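Local coordinates for maltose/maltodextrin-binding protein (PDB 2GH9), which binds maltotriose and probably delivers such maltodextrins to a membrane transporter, as periplasmic binding proteins of this family do, at residues 115-120 with 250-255. Numbering follows the deposited sequence.
Sequences VALIYN and APFPVP. Unlike the reference sequence in segment 250-255: Val254 (reference Ala).
Leu117 and Ala250 face each other as a hydrogen-bonded antiparallel pair, where strand 116-120 meets the last residue of strand 247-250. Leu117 N donates to Ala250 O at 2.8 Å, with a bent N-H...O angle of 137°. The return bond, Ala250 N to Leu117 O, is 2.9 Å long and straighter, at 151°. The side chains of Leu117 and Ala250 leave on the same face of the sheet. There the methyl of Ala250 sits at the edge of the Tyr119 ring, near its plane, with Ala250 CB 3.9 Å from Tyr119 CE1. After Ala250 the chain turns off the sheet through Pro251. The Leu117 side chain lies against the residues that follow. Its CG is anti to the backbone N (chi1 177°). CD1 of Leu117 meets CD1 of Phe252 at 4.0 Å, and the two side chains cross at about a right angle. CD2 of Leu117 lies 4.0 Å from Pro251 O and also touches CD of Pro253. That same proline carbon lies over one face of the Phe252 ring, toward its rim. Beyond the contact, Phe252 packs edge-to-face with Phe134 and also meets Phe149 and Phe162. Strand 227-232 flanks strand 116-120 on its other edge, in the four-stranded sheet of one lobe of this periplasmic binding protein. The contact is structural and does not touch the sugar: the Ala116 side chain is about 12 Å from a bound glucose unit. Its chemistry implies two backbone bonds that pin Ala250 to the strand edge, followed by apolar contact of Leu117 with Phe252 and Pro253.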
loop_
_atom_site.group_PDB
_atom_site.type_symbol
_atom_site.label_atom_id
_atom_site.label_comp_id
_atom_site.label_asym_id
_atom_site.label_seq_id
_atom_site.Cartn_x
_atom_site.Cartn_y
_atom_site.Cartn_z
ATOM N N VAL A 115 -2.008 -5.762 -0.185
ATOM C CA VAL A 115 -1.877 -6.809 0.813
ATOM C C VAL A 115 -2.419 -8.130 0.282
ATOM O O VAL A 115 -3.196 -8.197 -0.684
ATOM C CB VAL A 115 -2.555 -6.447 2.194
ATOM C CG1 VAL A 115 -1.862 -5.228 2.800
ATOM C CG2 VAL A 115 -4.087 -6.256 2.054
ATOM N N ALA A 116 -1.953 -9.195 0.921
ATOM C CA ALA A 116 -2.352 -10.556 0.611
ATOM C C ALA A 116 -2.005 -11.464 1.807
ATOM O O ALA A 116 -1.294 -11.067 2.733
ATOM C CB ALA A 116 -1.635 -11.062 -0.623
ATOM N N LEU A 117 -2.502 -12.689 1.739
ATOM C CA LEU A 117 -2.161 -13.716 2.687
ATOM C C LEU A 117 -0.788 -14.259 2.284
ATOM O O LEU A 117 -0.646 -14.946 1.267
ATOM C CB LEU A 117 -3.221 -14.825 2.699
ATOM C CG LEU A 117 -2.876 -15.986 3.643
ATOM C CD1 LEU A 117 -2.940 -15.485 5.078
ATOM C CD2 LEU A 117 -3.787 -17.162 3.407
ATOM N N ILE A 118 0.216 -13.905 3.084
ATOM C CA ILE A 118 1.564 -14.391 2.896
ATOM C C ILE A 118 1.796 -15.450 3.985
ATOM O O ILE A 118 1.683 -15.179 5.180
ATOM C CB ILE A 118 2.597 -13.272 2.957
ATOM C CG1 ILE A 118 2.164 -12.094 2.068
ATOM C CG2 ILE A 118 3.997 -13.797 2.525
ATOM C CD1 ILE A 118 3.099 -10.839 2.176
ATOM N N TYR A 119 2.080 -16.668 3.544
ATOM C CA TYR A 119 2.205 -17.818 4.450
ATOM C C TYR A 119 3.593 -18.415 4.385
ATOM O O TYR A 119 4.143 -18.596 3.297
ATOM C CB TYR A 119 1.161 -18.922 4.157
ATOM C CG TYR A 119 1.115 -19.475 2.761
ATOM C CD1 TYR A 119 0.345 -18.861 1.784
ATOM C CD2 TYR A 119 1.813 -20.645 2.415
ATOM C CE1 TYR A 119 0.276 -19.344 0.520
ATOM C CE2 TYR A 119 1.756 -21.141 1.138
ATOM C CZ TYR A 119 0.985 -20.490 0.188
ATOM O OH TYR A 119 0.901 -20.940 -1.107
ATOM N N ASN A 120 4.135 -18.704 5.569
ATOM C CA ASN A 120 5.436 -19.333 5.727
ATOM C C ASN A 120 5.267 -20.838 5.541
ATOM O O ASN A 120 4.606 -21.504 6.343
ATOM C CB ASN A 120 6.022 -19.016 7.115
ATOM C CG ASN A 120 7.445 -19.562 7.307
ATOM O OD1 ASN A 120 7.897 -20.422 6.542
ATOM N ND2 ASN A 120 8.142 -19.066 8.336
ATOM N N ALA A 250 -1.234 -15.780 -1.395
ATOM C CA ALA A 250 -2.598 -16.221 -1.658
ATOM C C ALA A 250 -3.578 -15.093 -1.294
ATOM O O ALA A 250 -3.240 -14.204 -0.506
ATOM C CB ALA A 250 -2.904 -17.476 -0.852
ATOM N N PRO A 251 -4.794 -15.121 -1.881
ATOM C CA PRO A 251 -5.835 -14.212 -1.415
ATOM C C PRO A 251 -6.177 -14.525 0.036
ATOM O O PRO A 251 -6.034 -15.649 0.473
ATOM C CB PRO A 251 -7.035 -14.477 -2.339
ATOM C CG PRO A 251 -6.677 -15.653 -3.202
ATOM C CD PRO A 251 -5.237 -16.014 -2.970
ATOM N N PHE A 252 -6.608 -13.513 0.775
ATOM C CA PHE A 252 -7.079 -13.735 2.115
ATOM C C PHE A 252 -8.471 -14.344 2.003
ATOM O O PHE A 252 -9.196 -13.990 1.110
ATOM C CB PHE A 252 -7.108 -12.445 2.918
ATOM C CG PHE A 252 -7.219 -12.681 4.396
ATOM C CD1 PHE A 252 -6.079 -12.976 5.152
ATOM C CD2 PHE A 252 -8.441 -12.710 5.005
ATOM C CE1 PHE A 252 -6.178 -13.235 6.498
ATOM C CE2 PHE A 252 -8.545 -12.962 6.363
ATOM C CZ PHE A 252 -7.419 -13.233 7.103
ATOM N N PRO A 253 -8.814 -15.310 2.869
ATOM C CA PRO A 253 -10.185 -15.823 2.869
ATOM C C PRO A 253 -11.262 -14.773 3.137
ATOM O O PRO A 253 -11.033 -13.783 3.837
ATOM C CB PRO A 253 -10.190 -16.893 3.970
ATOM C CG PRO A 253 -8.921 -16.781 4.694
ATOM C CD PRO A 253 -7.949 -16.053 3.805
ATOM N N VAL A 254 -12.432 -15.002 2.554
ATOM C CA VAL A 254 -13.546 -14.106 2.717
ATOM C C VAL A 254 -14.058 -14.294 4.141
ATOM O O VAL A 254 -14.251 -15.436 4.585
ATOM C CB VAL A 254 -14.643 -14.379 1.663
ATOM C CG1 VAL A 254 -15.778 -13.329 1.737
ATOM C CG2 VAL A 254 -14.027 -14.370 0.295
ATOM N N PRO A 255 -14.236 -13.175 4.881
ATOM C CA PRO A 255 -14.722 -13.294 6.266
ATOM C C PRO A 255 -16.120 -13.922 6.297
ATOM O O PRO A 255 -16.886 -13.771 5.334
ATOM C CB PRO A 255 -14.774 -11.847 6.763
ATOM C CG PRO A 255 -14.009 -11.034 5.787
ATOM C CD PRO A 255 -13.992 -11.773 4.489
#